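Long-range contact in maintenance of ploidy protein MOB1 (Saccharomyces cerevisiae, PDB 2HJN), which activates the protein kinase DBF2 by binding it, as part of the mitotic exit network that regulates release of the phosphatase CDC14 from the nucleus: residues 24-29 against 138-143. Residues are numbered along the deposited sequence; the frame is centred on the assembly and turned at random.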
ATOM      1  N   PHE A  24      10.495  -8.312  13.694  1.00 32.23           N
ATOM      2  CA  PHE A  24       9.548  -7.757  14.660  1.00 30.37           C
ATOM      3  C   PHE A  24       8.821  -6.487  14.194  1.00 28.21           C
ATOM      4  O   PHE A  24       8.318  -5.760  15.051  1.00 28.56           O
ATOM      5  CB  PHE A  24      10.244  -7.547  16.030  1.00 31.14           C
ATOM      6  CG  PHE A  24      11.005  -8.774  16.510  1.00 32.18           C
ATOM      7  CD1 PHE A  24      10.313  -9.908  16.963  1.00 32.85           C
ATOM      8  CD2 PHE A  24      12.401  -8.803  16.462  1.00 33.69           C
ATOM      9  CE1 PHE A  24      11.006 -11.075  17.357  1.00 37.19           C
ATOM     10  CE2 PHE A  24      13.115  -9.946  16.869  1.00 32.81           C
ATOM     11  CZ  PHE A  24      12.419 -11.080  17.313  1.00 35.19           C
ATOM     12  N   ASN A  25       8.742  -6.261  12.868  1.00 24.63           N
ATOM     13  CA  ASN A  25       7.846  -5.279  12.243  1.00 22.26           C
ATOM     14  C   ASN A  25       6.409  -5.808  12.112  1.00 20.12           C
ATOM     15  O   ASN A  25       6.183  -7.003  12.083  1.00 19.85           O
ATOM     16  CB  ASN A  25       8.341  -4.882  10.828  1.00 21.63           C
ATOM     17  CG  ASN A  25       9.772  -4.418  10.810  1.00 25.42           C
ATOM     18  OD1 ASN A  25      10.354  -4.049  11.846  1.00 27.29           O
ATOM     19  ND2 ASN A  25      10.376  -4.467   9.622  1.00 27.52           N
ATOM     20  N   TYR A  26       5.445  -4.907  11.954  1.00 18.26           N
ATOM     21  CA  TYR A  26       4.049  -5.279  11.728  1.00 15.07           C
ATOM     22  C   TYR A  26       3.928  -6.202  10.483  1.00 14.98           C
ATOM     23  O   TYR A  26       4.522  -5.903   9.441  1.00 12.82           O
ATOM     24  CB  TYR A  26       3.196  -4.009  11.543  1.00 13.69           C
ATOM     25  CG  TYR A  26       1.753  -4.322  11.159  1.00 14.34           C
ATOM     26  CD1 TYR A  26       0.911  -5.006  12.044  1.00 13.63           C
ATOM     27  CD2 TYR A  26       1.244  -3.993   9.896  1.00 11.58           C
ATOM     28  CE1 TYR A  26      -0.420  -5.355  11.687  1.00 13.28           C
ATOM     29  CE2 TYR A  26      -0.114  -4.332   9.545  1.00 13.02           C
ATOM     30  CZ  TYR A  26      -0.910  -5.013  10.440  1.00 14.01           C
ATOM     31  OH  TYR A  26      -2.220  -5.345  10.152  1.00 16.66           O
ATOM     32  N   THR A  27       3.246  -7.351  10.669  1.00 15.09           N
ATOM     33  CA  THR A  27       2.825  -8.256   9.568  1.00 15.92           C
ATOM     34  C   THR A  27       1.382  -7.981   9.076  1.00 14.77           C
ATOM     35  O   THR A  27       0.413  -8.150   9.808  1.00 14.97           O
ATOM     36  CB  THR A  27       2.990  -9.774   9.960  1.00 17.34           C
ATOM     37  OG1 THR A  27       4.321  -9.999  10.441  1.00 19.00           O
ATOM     38  CG2 THR A  27       2.764 -10.693   8.728  1.00 16.98           C
ATOM     39  N   PRO A  28       1.223  -7.517   7.809  1.00 15.11           N
ATOM     40  CA  PRO A  28      -0.155  -7.277   7.382  1.00 14.08           C
ATOM     41  C   PRO A  28      -0.989  -8.558   7.239  1.00 15.38           C
ATOM     42  O   PRO A  28      -0.445  -9.632   7.042  1.00 14.86           O
ATOM     43  CB  PRO A  28       0.019  -6.502   6.042  1.00 15.12           C
ATOM     44  CG  PRO A  28       1.496  -5.946   6.098  1.00 14.06           C
ATOM     45  CD  PRO A  28       2.202  -7.130   6.776  1.00 14.88           C
ATOM     46  N   SER A  29      -2.297  -8.446   7.442  1.00 14.64           N
ATOM     47  CA  SER A  29      -3.282  -9.475   7.170  1.00 15.64           C
ATOM     48  C   SER A  29      -4.593  -8.779   6.757  1.00 15.82           C
ATOM     49  O   SER A  29      -5.176  -8.024   7.520  1.00 17.07           O
ATOM     50  CB  SER A  29      -3.582 -10.370   8.393  1.00 16.28           C
ATOM     51  OG  SER A  29      -4.572 -11.373   8.086  1.00 14.73           O
ATOM     52  N   CYS A 138      -0.411  -6.530  17.866  1.00 13.99           N
ATOM     53  CA  CYS A 138      -1.362  -7.029  18.870  1.00 13.88           C
ATOM     54  C   CYS A 138      -2.773  -6.479  18.631  1.00 14.40           C
ATOM     55  O   CYS A 138      -3.770  -7.221  18.721  1.00 15.57           O
ATOM     56  CB  CYS A 138      -0.889  -6.586  20.270  1.00 13.97           C
ATOM     57  SG  CYS A 138       0.581  -7.507  20.916  1.00 20.77           S
ATOM     58  N   LEU A 139      -2.868  -5.163  18.401  1.00 13.84           N
ATOM     59  CA  LEU A 139      -4.145  -4.506  18.197  1.00 13.89           C
ATOM     60  C   LEU A 139      -4.845  -5.034  16.971  1.00 13.10           C
ATOM     61  O   LEU A 139      -6.038  -5.336  17.050  1.00 13.12           O
ATOM     62  CB  LEU A 139      -4.038  -2.974  18.070  1.00 14.49           C
ATOM     63  CG  LEU A 139      -5.235  -2.061  17.764  1.00 16.21           C
ATOM     64  CD1 LEU A 139      -4.902  -0.608  18.139  1.00 19.57           C
ATOM     65  CD2 LEU A 139      -5.578  -1.972  16.321  1.00 20.93           C
HETATM   66  N   MSE A 140      -4.146  -5.077  15.837  1.00 12.55           N
HETATM   67  CA  MSE A 140      -4.765  -5.521  14.559  1.00 13.00           C
HETATM   68  C   MSE A 140      -5.172  -6.985  14.627  1.00 13.46           C
HETATM   69  O   MSE A 140      -6.251  -7.329  14.169  1.00 14.65           O
HETATM   70  CB  MSE A 140      -3.816  -5.318  13.387  1.00 12.43           C
HETATM   71  CG  MSE A 140      -3.462  -3.847  13.151  1.00 13.90           C
HETATM   72 SE   MSE A 140      -5.002  -2.667  12.644  1.00 18.39          SE
HETATM   73  CE  MSE A 140      -4.749  -2.938  10.732  1.00 17.25           C
ATOM     74  N   ARG A 141      -4.321  -7.856  15.180  1.00 14.64           N
ATOM     75  CA  ARG A 141      -4.691  -9.281  15.387  1.00 15.46           C
ATOM     76  C   ARG A 141      -5.893  -9.407  16.346  1.00 15.22           C
ATOM     77  O   ARG A 141      -6.713 -10.279  16.175  1.00 15.01           O
ATOM     78  CB  ARG A 141      -3.518 -10.137  15.943  1.00 15.79           C
ATOM     79  CG  ARG A 141      -2.325 -10.467  14.961  1.00 17.13           C
ATOM     80  CD  ARG A 141      -2.687 -10.928  13.516  1.00 16.31           C
ATOM     81  NE  ARG A 141      -3.166  -9.857  12.612  1.00 15.06           N
ATOM     82  CZ  ARG A 141      -2.427  -8.929  12.024  1.00 12.31           C
ATOM     83  NH1 ARG A 141      -1.120  -8.828  12.222  1.00 13.00           N
ATOM     84  NH2 ARG A 141      -3.018  -8.054  11.230  1.00 13.98           N
ATOM     85  N   TRP A 142      -5.969  -8.544  17.354  1.00 15.25           N
ATOM     86  CA  TRP A 142      -7.165  -8.502  18.246  1.00 16.25           C
ATOM     87  C   TRP A 142      -8.452  -8.108  17.459  1.00 15.83           C
ATOM     88  O   TRP A 142      -9.548  -8.695  17.668  1.00 14.29           O
ATOM     89  CB  TRP A 142      -6.938  -7.582  19.471  1.00 15.63           C
ATOM     90  CG  TRP A 142      -8.177  -7.446  20.337  1.00 16.57           C
ATOM     91  CD1 TRP A 142      -8.578  -8.257  21.362  1.00 17.72           C
ATOM     92  CD2 TRP A 142      -9.162  -6.437  20.205  1.00 18.62           C
ATOM     93  NE1 TRP A 142      -9.763  -7.785  21.910  1.00 18.81           N
ATOM     94  CE2 TRP A 142     -10.152  -6.675  21.200  1.00 17.73           C
ATOM     95  CE3 TRP A 142      -9.287  -5.314  19.372  1.00 13.03           C
ATOM     96  CZ2 TRP A 142     -11.278  -5.865  21.337  1.00 17.60           C
ATOM     97  CZ3 TRP A 142     -10.449  -4.518  19.496  1.00 15.38           C
ATOM     98  CH2 TRP A 142     -11.401  -4.780  20.492  1.00 17.37           C
ATOM     99  N   CYS A 143      -8.332  -7.127  16.555  1.00 15.33           N
ATOM    100  CA  CYS A 143      -9.494  -6.752  15.729  1.00 15.37           C
ATOM    101  C   CYS A 143     -10.001  -7.928  14.879  1.00 15.21           C
ATOM    102  O   CYS A 143     -11.215  -8.145  14.793  1.00 14.85           O
ATOM    103  CB  CYS A 143      -9.188  -5.531  14.835  1.00 15.35           C
ATOM    104  SG  CYS A 143      -8.976  -4.002  15.741  1.00 16.49           S
TER
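Arg141 reaches from helix 132-147 to grip the loop segment 24-29 at two points. Its NH2 donates to Tyr26 OH (3.0 Å, N-H...O angle 150°), with the hydroxyl at the edge of the guanidinium and close to its plane. Arg141 NH1 gives a weak, bent bond to the carbonyl O of Thr27 at 2.9 Å. Ser29 CB lies over one guanidinium face, 3.7 Å from Arg141 NH2. The phenol ring is tilted 30° from the guanidinium. Tyr26 also crosses the side chain of Met140, a selenomethionine, at about a right angle: Tyr26 CE1 packs 3.7 Å from Met140 CG, and Met140 CE lies 3.5 Å from Tyr26 OH. Tyr26 CG is anti to the backbone N (chi1 174°), and the far end of the ring reaches the helix. These contacts fasten the loop that follows strand 4-6 to helix 132-147 in the helical Mob1/phocein fold, the Tyr26 side chain about 9 Å from the bound zinc ion. Asn91 of helix 75-97 holds both Tyr26 OH and the Ser29 backbone N through OD1. A phenylalanine at Tyr26 would probably leave Arg141 NH2 without this acceptor, Met140 CE without its hydroxyl neighbour and Asn91 without its hydroxyl mate. Gln144, one turn on in the same helix, bonds Arg141 NE and Ser29 OG, while Glu137 forms a salt bridge with Arg141 NH1 and accepts from the Thr27 backbone N.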